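Local atomic coordinates of tapirin (Caldicellulosiruptor hydrothermalis, PDB entry 6N2C), a protein that probably binds cellulose at the surface of extremely thermophilic bacteria, through a zinc-containing C-terminal beta-helix domain. Residues I233-V247 and Y254-L268. Numbering follows the deposited sequence.
Sequences IVKNGSFIFGGNNKV and YTKNGITFNGNNNRL
Phe241 lays one face of its ring over the ring of Phe261 in an offset stack, the centroids 4.2 Å apart and the planes only 7° from parallel. Both rings have CG beside the backbone N (chi1 -74° and -72°), which points them the same way into the core. The other face of Phe241 meets Phe239 CE1 near its rim, while Ile259 CG2 sits at the ring edge, 3.8 Å from Phe241 CE1. With an alanine here Phe261 would probably lose its stacking partner and a gap would open beside Phe239.

Asparagines tie the adjoining turns. The side chains of Asn266 and Phe241 run antiparallel beside each other; Asn266 OD1 accepts from Asn245 N at 3.1 Å, and its ND2 donates to Asn262 O within its own turn. Asn262 ND2 in turn reaches Phe241 O, 3.0 Å away and exactly in the amide plane.

The segments belong to successive coils of a parallel beta-helix, paired parallel on three faces, the pairing slipping by one residue at each of the two corners. Met253 of strand 252-255 packs against Phe239, Ile259 and Leu268 inside, Ile213 of strand 213-214 touches Phe239, and helix 451-457 lies against Ile233 and Tyr254.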
ATOM      1  N   ILE A 233       7.774   3.561  -2.939  1.00 12.79           N
ATOM      2  CA  ILE A 233       8.178   3.887  -1.600  1.00 13.13           C
ATOM      3  C   ILE A 233       7.922   5.343  -1.343  1.00 14.53           C
ATOM      4  O   ILE A 233       8.419   6.164  -2.039  1.00 15.53           O
ATOM      5  CB  ILE A 233       9.702   3.573  -1.347  1.00 14.27           C
ATOM      6  CG1 ILE A 233       9.957   2.072  -1.611  1.00 16.50           C
ATOM      7  CG2 ILE A 233      10.154   4.097   0.036  1.00 16.05           C
ATOM      8  CD1 ILE A 233      11.431   1.701  -1.631  1.00 18.47           C
ATOM      9  N   VAL A 234       7.161   5.600  -0.305  1.00 12.88           N
ATOM     10  CA  VAL A 234       6.833   6.994   0.147  1.00 13.98           C
ATOM     11  C   VAL A 234       7.379   7.088   1.529  1.00 14.81           C
ATOM     12  O   VAL A 234       6.785   6.663   2.536  1.00 15.10           O
ATOM     13  CB  VAL A 234       5.326   7.282   0.121  1.00 13.80           C
ATOM     14  CG1 VAL A 234       5.114   8.782   0.333  1.00 15.86           C
ATOM     15  CG2 VAL A 234       4.752   6.927  -1.251  1.00 14.49           C
ATOM     16  N   LYS A 235       8.591   7.570   1.621  1.00 15.80           N
ATOM     17  CA  LYS A 235       9.351   7.389   2.847  1.00 16.90           C
ATOM     18  C   LYS A 235       8.798   8.254   4.038  1.00 15.90           C
ATOM     19  O   LYS A 235       8.881   7.806   5.172  1.00 18.17           O
ATOM     20  CB  LYS A 235      10.790   7.857   2.568  1.00 19.37           C
ATOM     21  CG  LYS A 235      11.628   7.960   3.765  1.00 23.95           C
ATOM     22  CD  LYS A 235      12.525   6.807   4.013  1.00 23.36           C
ATOM     23  CE  LYS A 235      13.344   7.129   5.270  1.00 25.55           C
ATOM     24  NZ  LYS A 235      14.475   6.278   5.590  1.00 28.30           N
ATOM     25  N   ASN A 236       8.348   9.478   3.768  0.65 16.34           N
ATOM     26  CA  ASN A 236       7.882  10.413   4.785  0.65 17.78           C
ATOM     27  C   ASN A 236       6.502  10.990   4.415  0.65 16.57           C
ATOM     28  O   ASN A 236       6.210  12.156   4.682  0.65 20.08           O
ATOM     29  CB  ASN A 236       8.922  11.554   4.952  0.65 18.34           C
ATOM     30  CG  ASN A 236      10.283  11.039   5.328  0.65 19.87           C
ATOM     31  OD1 ASN A 236      10.458  10.483   6.406  0.65 22.15           O
ATOM     32  ND2 ASN A 236      11.279  11.257   4.463  0.65 20.88           N
ATOM     33  N   GLY A 237       5.660  10.188   3.789  1.00 16.13           N
ATOM     34  CA  GLY A 237       4.390  10.685   3.318  1.00 14.91           C
ATOM     35  C   GLY A 237       3.360   9.627   3.086  1.00 16.26           C
ATOM     36  O   GLY A 237       3.586   8.449   3.436  1.00 15.13           O
ATOM     37  N   SER A 238       2.253   9.997   2.452  0.54 15.59           N
ATOM     38  CA  SER A 238       1.190   9.038   2.112  0.54 15.65           C
ATOM     39  C   SER A 238       1.128   8.797   0.644  0.54 14.38           C
ATOM     40  O   SER A 238       1.824   9.467  -0.146  0.54 15.48           O
ATOM     41  CB  SER A 238      -0.197   9.505   2.584  0.54 17.23           C
ATOM     42  OG  SER A 238      -0.188   9.772   3.944  0.54 18.48           O
ATOM     43  N   PHE A 239       0.281   7.852   0.261  1.00 14.32           N
ATOM     44  CA  PHE A 239      -0.107   7.644  -1.127  1.00 14.74           C
ATOM     45  C   PHE A 239      -1.603   7.961  -1.211  1.00 14.96           C
ATOM     46  O   PHE A 239      -2.393   7.407  -0.421  1.00 14.80           O
ATOM     47  CB  PHE A 239       0.187   6.230  -1.564  1.00 15.01           C
ATOM     48  CG  PHE A 239      -0.027   6.014  -3.031  1.00 16.26           C
ATOM     49  CD1 PHE A 239      -1.312   5.806  -3.565  1.00 16.68           C
ATOM     50  CD2 PHE A 239       1.041   6.062  -3.924  1.00 17.85           C
ATOM     51  CE1 PHE A 239      -1.497   5.670  -4.960  1.00 19.17           C
ATOM     52  CE2 PHE A 239       0.842   5.890  -5.282  1.00 14.79           C
ATOM     53  CZ  PHE A 239      -0.406   5.701  -5.794  1.00 18.25           C
ATOM     54  N   ILE A 240      -1.970   8.893  -2.080  1.00 14.81           N
ATOM     55  CA  ILE A 240      -3.344   9.411  -2.121  1.00 16.45           C
ATOM     56  C   ILE A 240      -3.935   9.066  -3.463  1.00 18.16           C
ATOM     57  O   ILE A 240      -3.415   9.519  -4.520  1.00 19.47           O
ATOM     58  CB  ILE A 240      -3.333  10.951  -1.899  1.00 17.51           C
ATOM     59  CG1 ILE A 240      -2.760  11.201  -0.482  1.00 22.11           C
ATOM     60  CG2 ILE A 240      -4.730  11.498  -2.116  1.00 19.30           C
ATOM     61  CD1 ILE A 240      -2.449  12.629  -0.133  1.00 23.39           C
ATOM     62  N   PHE A 241      -5.049   8.301  -3.465  1.00 16.15           N
ATOM     63  CA  PHE A 241      -5.770   8.005  -4.701  1.00 16.89           C
ATOM     64  C   PHE A 241      -6.765   9.141  -5.010  1.00 18.95           C
ATOM     65  O   PHE A 241      -7.225   9.830  -4.078  1.00 19.47           O
ATOM     66  CB  PHE A 241      -6.599   6.716  -4.609  1.00 17.43           C
ATOM     67  CG  PHE A 241      -5.801   5.426  -4.648  1.00 16.61           C
ATOM     68  CD1 PHE A 241      -5.124   4.974  -3.551  1.00 18.76           C
ATOM     69  CD2 PHE A 241      -5.736   4.708  -5.762  1.00 16.35           C
ATOM     70  CE1 PHE A 241      -4.343   3.841  -3.586  1.00 17.90           C
ATOM     71  CE2 PHE A 241      -5.019   3.544  -5.795  1.00 17.83           C
ATOM     72  CZ  PHE A 241      -4.268   3.119  -4.742  1.00 17.03           C
ATOM     73  N   GLY A 242      -7.118   9.322  -6.273  1.00 16.88           N
ATOM     74  CA  GLY A 242      -8.059  10.372  -6.693  1.00 17.78           C
ATOM     75  C   GLY A 242      -9.400   9.947  -7.221  1.00 19.54           C
ATOM     76  O   GLY A 242     -10.383  10.736  -7.203  1.00 21.98           O
ATOM     77  N   GLY A 243      -9.486   8.710  -7.645  1.00 15.59           N
ATOM     78  CA  GLY A 243     -10.703   8.108  -8.198  1.00 17.88           C
ATOM     79  C   GLY A 243     -10.542   7.396  -9.494  1.00 16.79           C
ATOM     80  O   GLY A 243      -9.875   7.914 -10.402  1.00 17.86           O
ATOM     81  N   ASN A 244     -11.089   6.175  -9.564  1.00 17.24           N
ATOM     82  CA  ASN A 244     -10.976   5.347 -10.743  1.00 18.21           C
ATOM     83  C   ASN A 244      -9.490   5.064 -11.162  1.00 17.61           C
ATOM     84  O   ASN A 244      -9.212   4.782 -12.344  1.00 18.40           O
ATOM     85  CB  ASN A 244     -11.749   5.940 -11.901  1.00 20.53           C
ATOM     86  CG  ASN A 244     -12.026   4.954 -12.973  1.00 24.54           C
ATOM     87  OD1 ASN A 244     -12.422   3.811 -12.737  1.00 28.56           O
ATOM     88  ND2 ASN A 244     -11.859   5.413 -14.200  1.00 27.27           N
ATOM     89  N   ASN A 245      -8.604   5.083 -10.164  1.00 17.50           N
ATOM     90  CA  ASN A 245      -7.148   4.821 -10.404  1.00 17.78           C
ATOM     91  C   ASN A 245      -6.922   3.364 -10.163  1.00 17.91           C
ATOM     92  O   ASN A 245      -7.446   2.766  -9.132  1.00 18.54           O
ATOM     93  CB  ASN A 245      -6.304   5.570  -9.434  1.00 18.02           C
ATOM     94  CG  ASN A 245      -6.517   7.079  -9.470  1.00 19.32           C
ATOM     95  OD1 ASN A 245      -6.630   7.680  -8.424  1.00 18.70           O
ATOM     96  ND2 ASN A 245      -6.483   7.710 -10.644  1.00 18.27           N
ATOM     97  N   LYS A 246      -6.084   2.744 -11.013  0.56 17.09           N
ATOM     98  CA  LYS A 246      -5.779   1.312 -10.904  0.56 17.36           C
ATOM     99  C   LYS A 246      -4.244   1.149 -10.776  0.56 15.80           C
ATOM    100  O   LYS A 246      -3.520   1.426 -11.747  0.56 15.15           O
ATOM    101  CB  LYS A 246      -6.314   0.524 -12.087  0.56 21.08           C
ATOM    102  CG  LYS A 246      -7.730   0.907 -12.600  0.56 22.99           C
ATOM    103  CD  LYS A 246      -8.844   0.664 -11.637  0.56 23.82           C
ATOM    104  CE  LYS A 246     -10.166   1.143 -12.231  0.56 24.36           C
ATOM    105  NZ  LYS A 246     -11.297   0.577 -11.448  0.56 24.34           N
ATOM    106  N   VAL A 247      -3.795   0.687  -9.622  1.00 16.15           N
ATOM    107  CA  VAL A 247      -2.331   0.686  -9.250  1.00 15.82           C
ATOM    108  C   VAL A 247      -1.959  -0.762  -9.048  1.00 16.81           C
ATOM    109  O   VAL A 247      -2.638  -1.489  -8.325  1.00 16.35           O
ATOM    110  CB  VAL A 247      -2.074   1.499  -8.015  1.00 15.78           C
ATOM    111  CG1 VAL A 247      -0.608   1.366  -7.527  1.00 16.16           C
ATOM    112  CG2 VAL A 247      -2.349   2.975  -8.289  1.00 18.41           C
ATOM    113  N   TYR A 254       5.376   0.728   0.164  1.00 13.07           N
ATOM    114  CA  TYR A 254       5.561   1.202   1.510  1.00 12.83           C
ATOM    115  C   TYR A 254       5.157   2.668   1.601  1.00 13.31           C
ATOM    116  O   TYR A 254       5.557   3.431   0.770  1.00 15.35           O
ATOM    117  CB  TYR A 254       7.069   1.131   1.977  1.00 13.93           C
ATOM    118  CG  TYR A 254       7.261   1.895   3.297  1.00 14.04           C
ATOM    119  CD1 TYR A 254       6.976   1.269   4.541  1.00 13.56           C
ATOM    120  CD2 TYR A 254       7.698   3.238   3.363  1.00 13.85           C
ATOM    121  CE1 TYR A 254       7.051   1.963   5.723  1.00 15.42           C
ATOM    122  CE2 TYR A 254       7.799   3.913   4.559  1.00 17.23           C
ATOM    123  CZ  TYR A 254       7.513   3.294   5.724  1.00 15.73           C
ATOM    124  OH  TYR A 254       7.639   3.957   6.883  1.00 18.08           O
ATOM    125  N   THR A 255       4.417   3.082   2.662  1.00 13.62           N
ATOM    126  CA  THR A 255       4.216   4.504   2.971  1.00 13.35           C
ATOM    127  C   THR A 255       4.358   4.698   4.446  1.00 15.30           C
ATOM    128  O   THR A 255       3.995   3.820   5.214  1.00 14.80           O
ATOM    129  CB  THR A 255       2.868   5.058   2.496  1.00 14.60           C
ATOM    130  OG1 THR A 255       1.825   4.736   3.428  1.00 15.79           O
ATOM    131  CG2 THR A 255       2.534   4.663   1.122  1.00 14.44           C
ATOM    132  N   LYS A 256       4.911   5.838   4.847  1.00 14.30           N
ATOM    133  CA  LYS A 256       4.925   6.130   6.278  1.00 15.56           C
ATOM    134  C   LYS A 256       3.522   6.532   6.816  1.00 15.84           C
ATOM    135  O   LYS A 256       3.088   6.140   7.933  1.00 16.66           O
ATOM    136  CB  LYS A 256       5.903   7.251   6.547  1.00 17.17           C
ATOM    137  CG  LYS A 256       6.171   7.444   8.015  1.00 19.74           C
ATOM    138  CD  LYS A 256       6.934   8.748   8.298  1.00 22.71           C
ATOM    139  CE  LYS A 256       6.828   9.085   9.785  1.00 27.05           C
ATOM    140  NZ  LYS A 256       7.601  10.316  10.181  1.00 32.04           N
ATOM    141  N   ASN A 257       2.907   7.434   6.134  1.00 15.23           N
ATOM    142  CA  ASN A 257       1.749   8.151   6.704  1.00 15.72           C
ATOM    143  C   ASN A 257       0.365   7.730   6.197  1.00 17.79           C
ATOM    144  O   ASN A 257      -0.588   8.418   6.434  1.00 23.89           O
ATOM    145  CB  ASN A 257       1.946   9.660   6.592  1.00 16.28           C
ATOM    146  CG  ASN A 257       3.092  10.134   7.485  1.00 17.69           C
ATOM    147  OD1 ASN A 257       3.401   9.486   8.480  1.00 23.43           O
ATOM    148  ND2 ASN A 257       3.745  11.162   7.094  1.00 19.43           N
ATOM    149  N   GLY A 258       0.292   6.601   5.525  1.00 16.59           N
ATOM    150  CA  GLY A 258      -0.965   6.083   5.133  1.00 16.70           C
ATOM    151  C   GLY A 258      -1.206   5.917   3.646  1.00 16.86           C
ATOM    152  O   GLY A 258      -0.390   6.243   2.795  1.00 16.95           O
ATOM    153  N   ILE A 259      -2.351   5.297   3.355  1.00 14.68           N
ATOM    154  CA  ILE A 259      -2.803   5.183   1.971  1.00 15.25           C
ATOM    155  C   ILE A 259      -4.279   5.582   1.980  1.00 15.88           C
ATOM    156  O   ILE A 259      -5.095   4.904   2.622  1.00 17.91           O
ATOM    157  CB  ILE A 259      -2.643   3.784   1.420  1.00 15.50           C
ATOM    158  CG1 ILE A 259      -1.147   3.268   1.625  1.00 17.35           C
ATOM    159  CG2 ILE A 259      -3.116   3.712  -0.017  1.00 14.68           C
ATOM    160  CD1 ILE A 259      -0.913   1.852   1.102  1.00 17.23           C
ATOM    161  N   THR A 260      -4.598   6.648   1.260  1.00 16.42           N
ATOM    162  CA  THR A 260      -5.940   7.272   1.376  1.00 17.90           C
ATOM    163  C   THR A 260      -6.625   7.193   0.041  1.00 17.48           C
ATOM    164  O   THR A 260      -6.132   7.759  -0.916  1.00 18.08           O
ATOM    165  CB  THR A 260      -5.881   8.683   1.914  1.00 19.57           C
ATOM    166  OG1 THR A 260      -5.063   8.779   3.080  1.00 19.49           O
ATOM    167  CG2 THR A 260      -7.281   9.214   2.186  1.00 22.44           C
ATOM    168  N   PHE A 261      -7.736   6.456  -0.008  1.00 15.61           N
ATOM    169  CA  PHE A 261      -8.560   6.292  -1.177  1.00 18.42           C
ATOM    170  C   PHE A 261      -9.559   7.445  -1.187  1.00 17.90           C
ATOM    171  O   PHE A 261     -10.114   7.784  -0.138  1.00 20.38           O
ATOM    172  CB  PHE A 261      -9.272   4.961  -1.146  1.00 16.92           C
ATOM    173  CG  PHE A 261      -8.400   3.772  -1.394  1.00 16.66           C
ATOM    174  CD1 PHE A 261      -7.590   3.231  -0.394  1.00 17.12           C
ATOM    175  CD2 PHE A 261      -8.323   3.200  -2.657  1.00 17.53           C
ATOM    176  CE1 PHE A 261      -6.748   2.136  -0.684  1.00 17.86           C
ATOM    177  CE2 PHE A 261      -7.505   2.098  -2.951  1.00 18.32           C
ATOM    178  CZ  PHE A 261      -6.715   1.569  -1.940  1.00 18.71           C
ATOM    179  N   ASN A 262      -9.750   8.042  -2.336  1.00 18.34           N
ATOM    180  CA  ASN A 262     -10.786   9.064  -2.604  1.00 20.02           C
ATOM    181  C   ASN A 262     -11.382   8.784  -3.942  1.00 18.01           C
ATOM    182  O   ASN A 262     -10.712   8.322  -4.834  1.00 17.94           O
ATOM    183  CB  ASN A 262     -10.197  10.467  -2.705  1.00 18.12           C
ATOM    184  CG  ASN A 262      -9.523  10.888  -1.449  1.00 23.81           C
ATOM    185  OD1 ASN A 262     -10.196  11.198  -0.462  1.00 23.42           O
ATOM    186  ND2 ASN A 262      -8.154  10.761  -1.408  1.00 19.98           N
ATOM    187  N   GLY A 263     -12.677   9.151  -4.110  1.00 18.70           N
ATOM    188  CA  GLY A 263     -13.260   9.289  -5.423  1.00 17.79           C
ATOM    189  C   GLY A 263     -13.922   8.018  -5.946  1.00 18.13           C
ATOM    190  O   GLY A 263     -14.582   7.996  -7.000  1.00 20.33           O
ATOM    191  N   ASN A 264     -13.762   6.924  -5.189  1.00 17.43           N
ATOM    192  CA  ASN A 264     -14.255   5.657  -5.478  1.00 17.22           C
ATOM    193  C   ASN A 264     -13.638   4.999  -6.723  1.00 16.97           C
ATOM    194  O   ASN A 264     -12.929   5.641  -7.519  1.00 16.99           O
ATOM    195  CB  ASN A 264     -15.816   5.661  -5.665  1.00 18.31           C
ATOM    196  CG  ASN A 264     -16.611   6.005  -4.367  1.00 22.54           C
ATOM    197  OD1 ASN A 264     -16.095   6.328  -3.267  1.00 23.25           O
ATOM    198  ND2 ASN A 264     -17.852   5.873  -4.507  1.00 26.77           N
ATOM    199  N   ASN A 265     -13.987   3.747  -6.901  1.00 17.04           N
ATOM    200  CA  ASN A 265     -13.650   2.941  -8.055  1.00 16.80           C
ATOM    201  C   ASN A 265     -12.091   2.725  -8.246  1.00 18.15           C
ATOM    202  O   ASN A 265     -11.677   2.442  -9.339  1.00 17.30           O
ATOM    203  CB  ASN A 265     -14.209   3.531  -9.318  1.00 20.57           C
ATOM    204  CG  ASN A 265     -15.739   3.516  -9.324  1.00 21.72           C
ATOM    205  OD1 ASN A 265     -16.301   2.458  -9.223  1.00 23.38           O
ATOM    206  ND2 ASN A 265     -16.370   4.689  -9.416  1.00 25.59           N
ATOM    207  N   ASN A 266     -11.342   2.787  -7.163  1.00 15.78           N
ATOM    208  CA  ASN A 266      -9.883   2.595  -7.249  1.00 17.08           C
ATOM    209  C   ASN A 266      -9.595   1.136  -7.032  1.00 19.20           C
ATOM    210  O   ASN A 266     -10.358   0.418  -6.346  1.00 17.39           O
ATOM    211  CB  ASN A 266      -9.233   3.394  -6.186  1.00 17.01           C
ATOM    212  CG  ASN A 266      -9.516   4.890  -6.282  1.00 16.40           C
ATOM    213  OD1 ASN A 266      -9.003   5.573  -7.162  1.00 16.77           O
ATOM    214  ND2 ASN A 266     -10.300   5.399  -5.357  1.00 13.74           N
ATOM    215  N   ARG A 267      -8.375   0.709  -7.477  1.00 18.01           N
ATOM    216  CA  ARG A 267      -7.947  -0.660  -7.270  1.00 17.60           C
ATOM    217  C   ARG A 267      -6.441  -0.617  -6.966  1.00 16.38           C
ATOM    218  O   ARG A 267      -5.712   0.101  -7.662  1.00 14.09           O
ATOM    219  CB  ARG A 267      -8.175  -1.470  -8.520  1.00 19.97           C
ATOM    220  CG  ARG A 267      -7.835  -2.947  -8.347  1.00 20.26           C
ATOM    221  CD  ARG A 267      -8.253  -3.823  -9.576  1.00 24.51           C
ATOM    222  NE  ARG A 267      -8.004  -5.235  -9.370  1.00 25.75           N
ATOM    223  CZ  ARG A 267      -6.863  -5.907  -9.631  1.00 34.77           C
ATOM    224  NH1 ARG A 267      -5.763  -5.350 -10.189  1.00 32.28           N
ATOM    225  NH2 ARG A 267      -6.816  -7.219  -9.332  1.00 37.27           N
ATOM    226  N   LEU A 268      -6.068  -1.326  -5.937  1.00 15.12           N
ATOM    227  CA  LEU A 268      -4.635  -1.510  -5.560  1.00 15.21           C
ATOM    228  C   LEU A 268      -4.383  -2.985  -5.521  1.00 17.44           C
ATOM    229  O   LEU A 268      -4.925  -3.690  -4.665  1.00 15.53           O
ATOM    230  CB  LEU A 268      -4.396  -0.915  -4.193  1.00 15.25           C
ATOM    231  CG  LEU A 268      -2.975  -0.942  -3.599  1.00 16.98           C
ATOM    232  CD1 LEU A 268      -1.992  -0.459  -4.627  1.00 22.96           C
ATOM    233  CD2 LEU A 268      -2.945  -0.127  -2.336  1.00 18.67           C
TER
HETATM  234  O   HOH W   1       9.773   5.821   6.786  0.95 18.95           O
HETATM  235  O   HOH W   2      -2.876   8.471   4.123  0.38 20.18           O
HETATM  236  O   HOH W   3      -5.071  -2.436 -10.165  0.67 17.46           O